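Local coordinates for putative TetR transcriptional regulator (Rhodococcus sp., PDB 2I10), which probably binds DNA as a dimeric transcriptional regulator of the TetR family, through a predicted N-terminal helix-turn-helix, at residues 66-70 with 168-172; 73-78 with 88-92; 80-84 with 149-153; 95-99 with 181-185. All blocks are in the same frame, centred on the assembly; numbering follows the deposited sequence. Where two conformers were deposited one is given.

Contact 1 (66-70 with 168-172); sequences YMCER and VYGLS
A very short hydrogen bond, 2.5 Å from Tyr169 OH to Glu69 OE2, ties a loop to a buried helix. The loop, 66-70, runs from the end of helix 55-66 to helix 71-78: Met67, a selenomethionine, is the first residue to leave helical angles (phi/psi -97/120), and Arg70 takes the N-cap position of the next helix. Segment 168-172 is a run of helix 157-177, with Ser172 N bonded to Val168 O at 3.0 Å. The backbones come closest at Cys68 and Val168, CA to CA 7.1 Å. Cys68, chi1 m, points at the helix and fills the gap: its CB lies 3.7 Å from Val168 CG1 and 3.8 Å from Tyr169 CE1, and its SG 3.8 Å from Ser172 CB. That sulfur also stands 5.0 Å from the centroid of the Tyr169 ring, an oblique sulfur-aromatic contact. Tyr169 (chi1 m) reaches past Cys68 to Glu69, whose carboxylate curls back with chi1 m and chi2 p and meets the ring at its edge. Outside the segments, Cys68 is disulfide-bonded to Cys107, Ser172 OG is hydrogen-bonded to Cys107 N, and Glu69 OE2 has a second partner in Thr109 OG1. Everything that touches is buried, at the junction where a TetR-family regulator joins its helix-turn-helix DNA-binding part to the helical C-terminal domain.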
loop_
_atom_site.group_PDB
_atom_site.type_symbol
_atom_site.label_atom_id
_atom_site.label_comp_id
_atom_site.label_asym_id
_atom_site.label_seq_id
_atom_site.Cartn_x
_atom_site.Cartn_y
_atom_site.Cartn_z
ATOM N N TYR B 66 7.635 -10.532 -4.448
ATOM C CA TYR B 66 6.450 -9.947 -3.816
ATOM C C TYR B 66 6.593 -9.354 -2.420
ATOM O O TYR B 66 5.627 -8.807 -1.906
ATOM C CB TYR B 66 5.352 -10.987 -3.747
ATOM C CG TYR B 66 4.722 -11.324 -5.100
ATOM C CD1 TYR B 66 3.705 -10.524 -5.626
ATOM C CD2 TYR B 66 5.126 -12.457 -5.833
ATOM C CE1 TYR B 66 3.096 -10.820 -6.854
ATOM C CE2 TYR B 66 4.514 -12.774 -7.091
ATOM C CZ TYR B 66 3.502 -11.944 -7.580
ATOM O OH TYR B 66 2.895 -12.204 -8.800
HETATM N N MSE B 67 7.745 -9.497 -1.782
HETATM C CA MSE B 67 7.924 -9.058 -0.394
HETATM C C MSE B 67 8.578 -7.679 -0.422
HETATM O O MSE B 67 9.660 -7.550 -0.998
HETATM C CB MSE B 67 8.770 -10.076 0.413
HETATM C CG MSE B 67 8.048 -10.878 1.574
HETATM SE SE MSE B 67 9.481 -11.609 2.870
HETATM C CE MSE B 67 9.970 -9.949 3.648
ATOM N N CYS B 68 7.926 -6.650 0.146
ATOM C CA CYS B 68 8.574 -5.332 0.360
ATOM C C CYS B 68 9.832 -5.488 1.244
ATOM O O CYS B 68 10.911 -4.983 0.926
ATOM C CB CYS B 68 7.570 -4.277 0.964
ATOM S SG CYS B 68 6.298 -3.530 -0.283
ATOM N N GLU B 69 9.677 -6.235 2.330
ATOM C CA GLU B 69 10.655 -6.290 3.429
ATOM C C GLU B 69 11.808 -7.291 3.265
ATOM O O GLU B 69 12.396 -7.705 4.272
ATOM C CB GLU B 69 9.934 -6.608 4.740
ATOM C CG GLU B 69 8.714 -5.745 4.997
ATOM C CD GLU B 69 7.403 -6.303 4.425
ATOM O OE1 GLU B 69 7.403 -7.180 3.533
ATOM O OE2 GLU B 69 6.358 -5.837 4.891
ATOM N N ARG B 70 12.120 -7.681 2.028
ATOM C CA ARG B 70 13.173 -8.670 1.740
ATOM C C ARG B 70 14.522 -8.380 2.409
ATOM O O ARG B 70 15.127 -7.346 2.130
ATOM C CB ARG B 70 13.349 -8.795 0.212
ATOM C CG ARG B 70 13.743 -10.193 -0.216
ATOM C CD ARG B 70 12.733 -11.232 0.236
ATOM N NE ARG B 70 13.096 -12.545 -0.260
ATOM C CZ ARG B 70 13.265 -13.670 0.444
ATOM N NH1 ARG B 70 13.069 -13.734 1.747
ATOM N NH2 ARG B 70 13.589 -14.789 -0.198
ATOM N N VAL B 168 7.639 2.959 1.758
ATOM C CA VAL B 168 7.820 1.745 0.966
ATOM C C VAL B 168 6.500 1.163 0.494
ATOM O O VAL B 168 6.349 0.775 -0.644
ATOM C CB VAL B 168 8.514 0.589 1.785
ATOM C CG1 VAL B 168 8.555 -0.690 0.965
ATOM C CG2 VAL B 168 9.905 0.964 2.192
ATOM N N TYR B 169 5.568 1.005 1.442
ATOM C CA TYR B 169 4.273 0.429 1.118
ATOM C C TYR B 169 3.482 1.345 0.176
ATOM O O TYR B 169 2.816 0.865 -0.710
ATOM C CB TYR B 169 3.496 0.181 2.385
ATOM C CG TYR B 169 4.170 -0.809 3.291
ATOM C CD1 TYR B 169 4.543 -2.077 2.821
ATOM C CD2 TYR B 169 4.450 -0.487 4.618
ATOM C CE1 TYR B 169 5.169 -3.005 3.675
ATOM C CE2 TYR B 169 5.084 -1.419 5.470
ATOM C CZ TYR B 169 5.443 -2.655 4.991
ATOM O OH TYR B 169 6.034 -3.589 5.845
ATOM N N GLY B 170 3.583 2.658 0.374
ATOM C CA GLY B 170 2.886 3.636 -0.512
ATOM C C GLY B 170 3.423 3.617 -1.921
ATOM O O GLY B 170 2.642 3.672 -2.910
ATOM N N LEU B 171 4.751 3.548 -2.045
ATOM C CA LEU B 171 5.344 3.381 -3.393
ATOM C C LEU B 171 4.921 2.061 -4.031
ATOM O O LEU B 171 4.670 2.023 -5.224
ATOM C CB LEU B 171 6.863 3.487 -3.364
ATOM C CG LEU B 171 7.423 4.873 -3.061
ATOM C CD1 LEU B 171 8.849 4.713 -2.472
ATOM C CD2 LEU B 171 7.460 5.683 -4.324
ATOM N N SER B 172 4.789 0.991 -3.227
ATOM C CA SER B 172 4.287 -0.298 -3.753
ATOM C C SER B 172 2.857 -0.171 -4.317
ATOM O O SER B 172 2.524 -0.711 -5.390
ATOM C CB SER B 172 4.283 -1.374 -2.642
ATOM O OG SER B 172 3.555 -2.508 -3.064
#

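Contact 2 (73-78 with 88-92); sequences QLEEAM and LDFLT
Phe90 lays one face of its ring under Leu74: CD1 of Leu74 sits 3.5 Å from the ring centroid and only 8° off the normal, a well-formed CH-pi contact, with Leu74 CD1 to Phe90 CE1 at 3.6 Å. Leu74 reaches the ring with chi1 t and chi2 p, while Phe90 holds chi1 t and chi2 56°. Both segments are helical. Their axes approach to 8.6 Å and run at 145° between N-to-C directions, and the nearest CA pair, Ala77 and Phe90, is just 5.2 Å apart. The small side chain of Ala77 permits this approach: its CB points at the other helix and lies 3.7 Å from both Phe90 N and Phe90 CB. Helices 71-78 and 83-98, consecutive in the chain, thus form a roughly antiparallel helical hairpin within the all-helical bundle of this TetR-type regulator. Val168 of helix 157-177 also packs on Phe90, and Met134 and Thr137 of helix 121-148 pack on Leu74. Toward the turn of the hairpin, selenomethionine Met78 starts away from helix 83-98 but bends back, with chi1 and chi2 both m, to put CE 4.3 Å from Phe90 CB. Asp89 leans over Ala77, OD2 to CA 4.0 Å and CB to CB 4.1 Å, while its OD1 makes a salt bridge with Arg80. At the other end Gln73 O lies 4.2 Å from Phe90 CD1.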
loop_
_atom_site.group_PDB
_atom_site.type_symbol
_atom_site.label_atom_id
_atom_site.label_comp_id
_atom_site.label_asym_id
_atom_site.label_seq_id
_atom_site.Cartn_x
_atom_site.Cartn_y
_atom_site.Cartn_z
ATOM N N GLN B 73 18.055 -7.353 0.416
ATOM C CA GLN B 73 18.044 -6.047 -0.207
ATOM C C GLN B 73 18.026 -4.943 0.834
ATOM O O GLN B 73 18.667 -3.942 0.643
ATOM C CB GLN B 73 16.885 -5.913 -1.182
ATOM C CG GLN B 73 17.131 -6.630 -2.507
ATOM C CD GLN B 73 17.211 -8.155 -2.343
ATOM O OE1 GLN B 73 16.423 -8.778 -1.597
ATOM N NE2 GLN B 73 18.198 -8.765 -3.030
ATOM N N LEU B 74 17.332 -5.142 1.948
ATOM C CA LEU B 74 17.338 -4.134 3.009
ATOM C C LEU B 74 18.752 -3.968 3.608
ATOM O O LEU B 74 19.285 -2.858 3.710
ATOM C CB LEU B 74 16.322 -4.510 4.081
ATOM C CG LEU B 74 16.082 -3.481 5.183
ATOM C CD1 LEU B 74 15.522 -2.170 4.638
ATOM C CD2 LEU B 74 15.107 -4.135 6.170
ATOM N N GLU B 75 19.359 -5.095 3.961
ATOM C CA GLU B 75 20.727 -5.142 4.464
ATOM C C GLU B 75 21.746 -4.544 3.508
ATOM O O GLU B 75 22.592 -3.759 3.928
ATOM C CB GLU B 75 21.080 -6.572 4.888
ATOM C CG GLU B 75 20.345 -6.900 6.203
ATOM C CD GLU B 75 20.506 -8.319 6.680
ATOM O OE1 GLU B 75 20.876 -9.177 5.839
ATOM O OE2 GLU B 75 20.250 -8.571 7.900
ATOM N N GLU B 76 21.621 -4.857 2.221
ATOM C CA GLU B 76 22.508 -4.266 1.235
ATOM C C GLU B 76 22.357 -2.759 1.174
ATOM O O GLU B 76 23.342 -2.038 1.021
ATOM C CB GLU B 76 22.411 -4.961 -0.152
ATOM C CG GLU B 76 21.335 -4.462 -1.130
ATOM C CD GLU B 76 21.125 -5.417 -2.346
ATOM O OE1 GLU B 76 21.574 -6.603 -2.295
ATOM O OE2 GLU B 76 20.511 -4.973 -3.354
ATOM N N ALA B 77 21.127 -2.267 1.315
ATOM C CA ALA B 77 20.907 -0.824 1.342
ATOM C C ALA B 77 21.490 -0.185 2.632
ATOM O O ALA B 77 22.029 0.900 2.584
ATOM C CB ALA B 77 19.424 -0.521 1.205
HETATM N N MSE B 78 21.392 -0.864 3.771
HETATM C CA MSE B 78 21.790 -0.260 5.048
HETATM C C MSE B 78 23.301 -0.006 5.139
HETATM O O MSE B 78 23.733 0.774 5.984
HETATM C CB MSE B 78 21.311 -1.114 6.227
HETATM C CG MSE B 78 19.785 -1.227 6.345
HETATM SE SE MSE B 78 18.833 0.491 6.609
HETATM C CE MSE B 78 18.351 0.855 4.772
ATOM N N LEU B 88 17.489 6.140 0.744
ATOM C CA LEU B 88 17.415 6.464 -0.671
ATOM C C LEU B 88 17.625 5.233 -1.579
ATOM O O LEU B 88 16.806 4.969 -2.486
ATOM C CB LEU B 88 18.391 7.598 -1.032
ATOM C CG LEU B 88 18.529 7.826 -2.545
ATOM C CD1 LEU B 88 17.342 8.589 -3.134
ATOM C CD2 LEU B 88 19.794 8.588 -2.862
ATOM N N ASP B 89 18.733 4.526 -1.345
ATOM C CA ASP B 89 19.087 3.274 -1.993
ATOM C C ASP B 89 17.943 2.280 -1.855
ATOM O O ASP B 89 17.480 1.710 -2.823
ATOM C CB ASP B 89 20.248 2.683 -1.207
ATOM C CG ASP B 89 21.412 2.281 -2.042
ATOM O OD1 ASP B 89 22.048 3.217 -2.625
ATOM O OD2 ASP B 89 21.735 1.041 -2.048
ATOM N N PHE B 90 17.504 2.052 -0.626
ATOM C CA PHE B 90 16.405 1.144 -0.388
ATOM C C PHE B 90 15.114 1.493 -1.167
ATOM O O PHE B 90 14.483 0.624 -1.814
ATOM C CB PHE B 90 16.074 1.058 1.079
ATOM C CG PHE B 90 15.093 -0.003 1.368
ATOM C CD1 PHE B 90 15.362 -1.322 0.963
ATOM C CD2 PHE B 90 13.889 0.284 1.986
ATOM C CE1 PHE B 90 14.432 -2.333 1.176
ATOM C CE2 PHE B 90 12.971 -0.721 2.219
ATOM C CZ PHE B 90 13.232 -2.023 1.816
ATOM N N LEU B 91 14.722 2.752 -1.093
ATOM C CA LEU B 91 13.438 3.168 -1.700
ATOM C C LEU B 91 13.460 3.103 -3.207
ATOM O O LEU B 91 12.505 2.577 -3.819
ATOM C CB LEU B 91 12.972 4.555 -1.204
ATOM C CG LEU B 91 12.589 4.709 0.252
ATOM C CD1 LEU B 91 12.133 6.198 0.512
ATOM C CD2 LEU B 91 11.536 3.682 0.736
ATOM N N THR B 92 14.533 3.614 -3.831
ATOM C CA THR B 92 14.688 3.516 -5.285
ATOM C C THR B 92 14.868 2.054 -5.810
ATOM O O THR B 92 14.411 1.713 -6.905
ATOM C CB THR B 92 15.873 4.366 -5.822
ATOM O OG1 THR B 92 17.103 3.883 -5.266
ATOM C CG2 THR B 92 15.710 5.841 -5.520
#

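Contact 3 (80-84 with 149-153); sequences RPTAH and GDLPA
Arg80 and Pro81 lead through the turn after helix 71-78, Arg80 extended at phi/psi -58/150 and Pro81 at -68/-17, its O 4.2 Å from Asp150 OD1. Thr82 follows, at -132/156 and chi1 p, as the N-cap of helix 83-98; its OG1 accepts from Glu85 N. Its CA and CB each lie 3.5 Å from Asp150 OD2, and the CA atoms of Thr82 and Asp150 are 6.1 Å apart. A second acceptor serves the same helix start: Ala83 N donates to Asp150 OD2 at 2.9 Å and 167°, so a carboxylate distant in sequence supplements the local N-cap. Asp150 gets there with chi1 p, just after Gly149 breaks helix 121-148 at phi/psi 99/8. Ala83 points its CB at the loop, 4.3 Å from Leu151 CD1, and Leu151 also packs on Phe142 and Ala145. At the next residue a water accepts from His84 N at 2.8 Å and lies 2.8 Å from Asp150 OD2, bridging the two.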
loop_
_atom_site.group_PDB
_atom_site.type_symbol
_atom_site.label_atom_id
_atom_site.label_comp_id
_atom_site.label_asym_id
_atom_site.label_seq_id
_atom_site.Cartn_x
_atom_site.Cartn_y
_atom_site.Cartn_z
ATOM N N ARG B 80 25.169 1.573 3.058
ATOM C CA ARG B 80 25.527 2.914 2.617
ATOM C C ARG B 80 25.977 3.773 3.800
ATOM O O ARG B 80 25.502 3.582 4.923
ATOM C CB ARG B 80 24.357 3.593 1.871
ATOM C CG ARG B 80 23.796 2.813 0.658
ATOM C CD ARG B 80 24.852 2.253 -0.293
ATOM N NE ARG B 80 25.423 3.258 -1.190
ATOM C CZ ARG B 80 25.440 3.171 -2.530
ATOM N NH1 ARG B 80 24.917 2.119 -3.167
ATOM N NH2 ARG B 80 25.990 4.144 -3.251
ATOM N N PRO B 81 26.891 4.740 3.536
ATOM C CA PRO B 81 27.597 5.494 4.563
ATOM C C PRO B 81 26.769 6.456 5.415
ATOM O O PRO B 81 27.259 6.901 6.431
ATOM C CB PRO B 81 28.631 6.303 3.752
ATOM C CG PRO B 81 28.679 5.638 2.418
ATOM C CD PRO B 81 27.327 5.140 2.184
ATOM N N THR B 82 25.561 6.820 4.975
ATOM C CA THR B 82 24.660 7.691 5.762
ATOM C C THR B 82 23.283 7.054 5.785
ATOM O O THR B 82 22.969 6.221 4.932
ATOM C CB THR B 82 24.545 9.178 5.213
ATOM O OG1 THR B 82 24.015 9.191 3.880
ATOM C CG2 THR B 82 25.906 9.933 5.237
ATOM N N ALA B 83 22.497 7.403 6.801
ATOM C CA ALA B 83 21.095 6.971 6.921
ATOM C C ALA B 83 20.276 7.442 5.711
ATOM O O ALA B 83 19.480 6.665 5.156
ATOM C CB ALA B 83 20.495 7.517 8.213
ATOM N N HIS B 84 20.481 8.710 5.307
ATOM C CA HIS B 84 19.838 9.258 4.108
ATOM C C HIS B 84 20.129 8.385 2.863
ATOM O O HIS B 84 19.201 7.927 2.214
ATOM C CB HIS B 84 20.206 10.725 3.820
ATOM C CG HIS B 84 19.705 11.190 2.474
ATOM N ND1 HIS B 84 18.370 11.449 2.225
ATOM C CD2 HIS B 84 20.337 11.307 1.282
ATOM C CE1 HIS B 84 18.210 11.735 0.944
ATOM N NE2 HIS B 84 19.390 11.667 0.350
ATOM N N GLY B 149 26.757 10.870 13.302
ATOM C CA GLY B 149 26.427 12.284 13.266
ATOM C C GLY B 149 25.799 12.757 11.969
ATOM O O GLY B 149 25.637 13.949 11.793
ATOM N N ASP B 150 25.453 11.851 11.048
ATOM C CA ASP B 150 24.764 12.272 9.816
ATOM C C ASP B 150 23.256 12.401 10.029
ATOM O O ASP B 150 22.568 12.979 9.225
ATOM C CB ASP B 150 25.048 11.346 8.629
ATOM C CG ASP B 150 24.728 9.891 8.927
ATOM O OD1 ASP B 150 25.602 9.192 9.479
ATOM O OD2 ASP B 150 23.619 9.438 8.582
ATOM N N LEU B 151 22.756 11.826 11.115
ATOM C CA LEU B 151 21.392 12.092 11.581
ATOM C C LEU B 151 21.483 13.092 12.720
ATOM O O LEU B 151 22.211 12.869 13.682
ATOM C CB LEU B 151 20.704 10.805 12.031
ATOM C CG LEU B 151 19.221 10.593 11.760
ATOM C CD1 LEU B 151 18.798 10.919 10.298
ATOM C CD2 LEU B 151 18.892 9.148 12.110
ATOM N N PRO B 152 20.784 14.233 12.590
ATOM C CA PRO B 152 20.833 15.284 13.623
ATOM C C PRO B 152 20.381 14.755 14.969
ATOM O O PRO B 152 19.430 13.970 15.021
ATOM C CB PRO B 152 19.853 16.351 13.119
ATOM C CG PRO B 152 19.166 15.771 11.948
ATOM C CD PRO B 152 19.924 14.593 11.448
ATOM N N ALA B 153 21.043 15.200 16.044
ATOM C CA ALA B 153 20.713 14.718 17.384
ATOM C C ALA B 153 19.281 15.137 17.713
ATOM O O ALA B 153 18.858 16.197 17.320
ATOM C CB ALA B 153 21.685 15.275 18.409
HETATM O O HOH W 1 21.727 10.697 6.922
#

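Contact 4 (95-99 with 181-185); sequences VEVFT and REELT
Segment 95-99 is the last turn of helix 83-98, and 181-185 the first of helix 181-192. The two segments come closest at Val95 and Thr185 (CA to CA 6.2 Å) at one end and at Thr99 and Arg181 (CA to CA 6.4 Å) at the other, so they run side by side in opposite senses. Thr99 N bonds to Val95 O at 3.1 Å, and Thr99, with chi1 p, also turns its OG1 back to donate to Val95 O at 2.5 Å. Thr99 OG1 in turn accepts from Arg181, from NE at 2.7 Å and from NH2 at 3.0 Å; Arg181 NH2 adds a weak bond of 3.4 Å to Thr99 O. The guanidinium therefore sits at the end of helix 83-98, one face against Glu96 CA. Deeper in, Val95 (chi1 t) places CG1 3.9 Å from Leu184 CB and 3.5 Å from Thr185 OG1, while Thr99 CG2 is 4.4 Å from Leu184 CD2. Leu184 also packs on Glu174 and Ala175 of helix 157-177. Next to it, Glu183 faces the second subunit, where it forms a salt bridge with Arg162 of that chain. The arrangement is helix-to-helix packing, with a polar edge, in the TetR-like C-terminal domain beside the dimer interface.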
loop_
_atom_site.group_PDB
_atom_site.type_symbol
_atom_site.label_atom_id
_atom_site.label_comp_id
_atom_site.label_asym_id
_atom_site.label_seq_id
_atom_site.Cartn_x
_atom_site.Cartn_y
_atom_site.Cartn_z
ATOM N N VAL B 95 11.448 0.521 -5.872
ATOM C CA VAL B 95 10.722 1.003 -7.043
ATOM C C VAL B 95 11.141 0.211 -8.307
ATOM O O VAL B 95 10.318 -0.068 -9.161
ATOM C CB VAL B 95 10.881 2.544 -7.257
ATOM C CG1 VAL B 95 10.363 2.960 -8.638
ATOM C CG2 VAL B 95 10.106 3.334 -6.186
ATOM N N GLU B 96 12.421 -0.123 -8.442
ATOM C CA GLU B 96 12.858 -1.009 -9.501
ATOM C C GLU B 96 12.153 -2.383 -9.410
ATOM O O GLU B 96 11.607 -2.843 -10.398
ATOM C CB GLU B 96 14.387 -1.191 -9.504
ATOM C CG GLU B 96 15.255 0.126 -9.559
ATOM C CD GLU B 96 16.797 -0.128 -9.278
ATOM O OE1 GLU B 96 17.157 -1.074 -8.504
ATOM O OE2 GLU B 96 17.641 0.630 -9.816
ATOM N N VAL B 97 12.184 -3.034 -8.248
ATOM C CA VAL B 97 11.500 -4.319 -8.059
ATOM C C VAL B 97 9.981 -4.228 -8.348
ATOM O O VAL B 97 9.449 -5.061 -9.075
ATOM C CB VAL B 97 11.763 -4.958 -6.663
ATOM C CG1 VAL B 97 10.778 -6.096 -6.375
ATOM C CG2 VAL B 97 13.171 -5.490 -6.594
ATOM N N PHE B 98 9.326 -3.194 -7.830
ATOM C CA PHE B 98 7.861 -3.016 -7.922
ATOM C C PHE B 98 7.375 -2.784 -9.347
ATOM O O PHE B 98 6.206 -3.086 -9.709
ATOM C CB PHE B 98 7.447 -1.787 -7.134
ATOM C CG PHE B 98 7.663 -1.890 -5.669
ATOM C CD1 PHE B 98 7.795 -3.121 -5.046
ATOM C CD2 PHE B 98 7.678 -0.743 -4.896
ATOM C CE1 PHE B 98 7.963 -3.204 -3.696
ATOM C CE2 PHE B 98 7.801 -0.810 -3.546
ATOM C CZ PHE B 98 7.967 -2.041 -2.940
ATOM N N THR B 99 8.252 -2.214 -10.158
ATOM C CA THR B 99 7.914 -1.927 -11.529
ATOM C C THR B 99 8.609 -2.977 -12.373
ATOM O O THR B 99 8.973 -2.736 -13.517
ATOM C CB THR B 99 8.328 -0.488 -11.908
ATOM O OG1 THR B 99 9.703 -0.306 -11.600
ATOM C CG2 THR B 99 7.562 0.539 -11.099
ATOM N N ARG B 181 7.290 4.459 -14.195
ATOM C CA ARG B 181 8.487 4.177 -13.397
ATOM C C ARG B 181 9.377 5.402 -13.125
ATOM O O ARG B 181 9.859 5.557 -12.002
ATOM C CB ARG B 181 9.245 2.952 -13.969
ATOM C CG ARG B 181 10.751 3.100 -14.277
ATOM C CD ARG B 181 11.661 2.483 -13.208
ATOM N NE ARG B 181 11.475 1.032 -13.054
ATOM C CZ ARG B 181 12.339 0.086 -13.430
ATOM N NH1 ARG B 181 13.501 0.404 -14.009
ATOM N NH2 ARG B 181 12.042 -1.193 -13.211
ATOM N N GLU B 182 9.595 6.281 -14.107
ATOM C CA GLU B 182 10.425 7.475 -13.899
ATOM C C GLU B 182 9.779 8.417 -12.869
ATOM O O GLU B 182 10.459 9.036 -12.021
ATOM C CB GLU B 182 10.710 8.195 -15.230
ATOM C CG GLU B 182 11.428 7.316 -16.283
ATOM C CD GLU B 182 11.799 8.049 -17.576
ATOM O OE1 GLU B 182 11.933 9.297 -17.568
ATOM O OE2 GLU B 182 11.968 7.362 -18.612
ATOM N N GLU B 183 8.461 8.522 -12.948
ATOM C CA GLU B 183 7.706 9.300 -11.986
ATOM C C GLU B 183 7.788 8.698 -10.565
ATOM O O GLU B 183 7.920 9.434 -9.569
ATOM C CB GLU B 183 6.266 9.360 -12.444
ATOM C CG GLU B 183 5.377 10.228 -11.621
ATOM C CD GLU B 183 4.054 10.477 -12.309
ATOM O OE1 GLU B 183 4.063 10.794 -13.506
ATOM O OE2 GLU B 183 3.012 10.374 -11.642
ATOM N N LEU B 184 7.679 7.378 -10.456
ATOM C CA LEU B 184 7.739 6.728 -9.143
ATOM C C LEU B 184 9.138 6.829 -8.525
ATOM O O LEU B 184 9.289 7.005 -7.307
ATOM C CB LEU B 184 7.256 5.263 -9.209
ATOM C CG LEU B 184 6.592 4.761 -7.929
ATOM C CD1 LEU B 184 5.479 5.704 -7.456
ATOM C CD2 LEU B 184 6.068 3.337 -8.069
ATOM N N THR B 185 10.157 6.727 -9.374
ATOM C CA THR B 185 11.537 6.896 -8.951
ATOM C C THR B 185 11.760 8.321 -8.435
ATOM O O THR B 185 12.401 8.494 -7.389
ATOM C CB THR B 185 12.502 6.563 -10.123
ATOM O OG1 THR B 185 12.430 5.153 -10.388
ATOM C CG2 THR B 185 13.941 6.961 -9.787
#

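Contacts 1, 2 and 4 meet around helix 157-177. Val168 of contact 1 puts CG2 3.5 Å from both Leu91 CD2 and Phe90 CE2 of contact 2, while Cys68 SG lies 3.5 Å from Phe98 CZ and Leu171 O 3.4 Å from Leu184 CD2, both partners in contact 4. Helix 83-98 carries one side of contacts 2, 3 and 4, and the salt bridge of Asp89 OD1 to Arg80 NH1, 3.1 Å, joins contacts 2 and 3. Contact 3 lies farthest out, its centre about 23 Å from that of contact 1. Bound p-nitrophenol is about 8 Å from the Tyr169 side chain and about 13 Å from that of Leu74; Arg131 of its pocket packs on Glu69 and Tyr169.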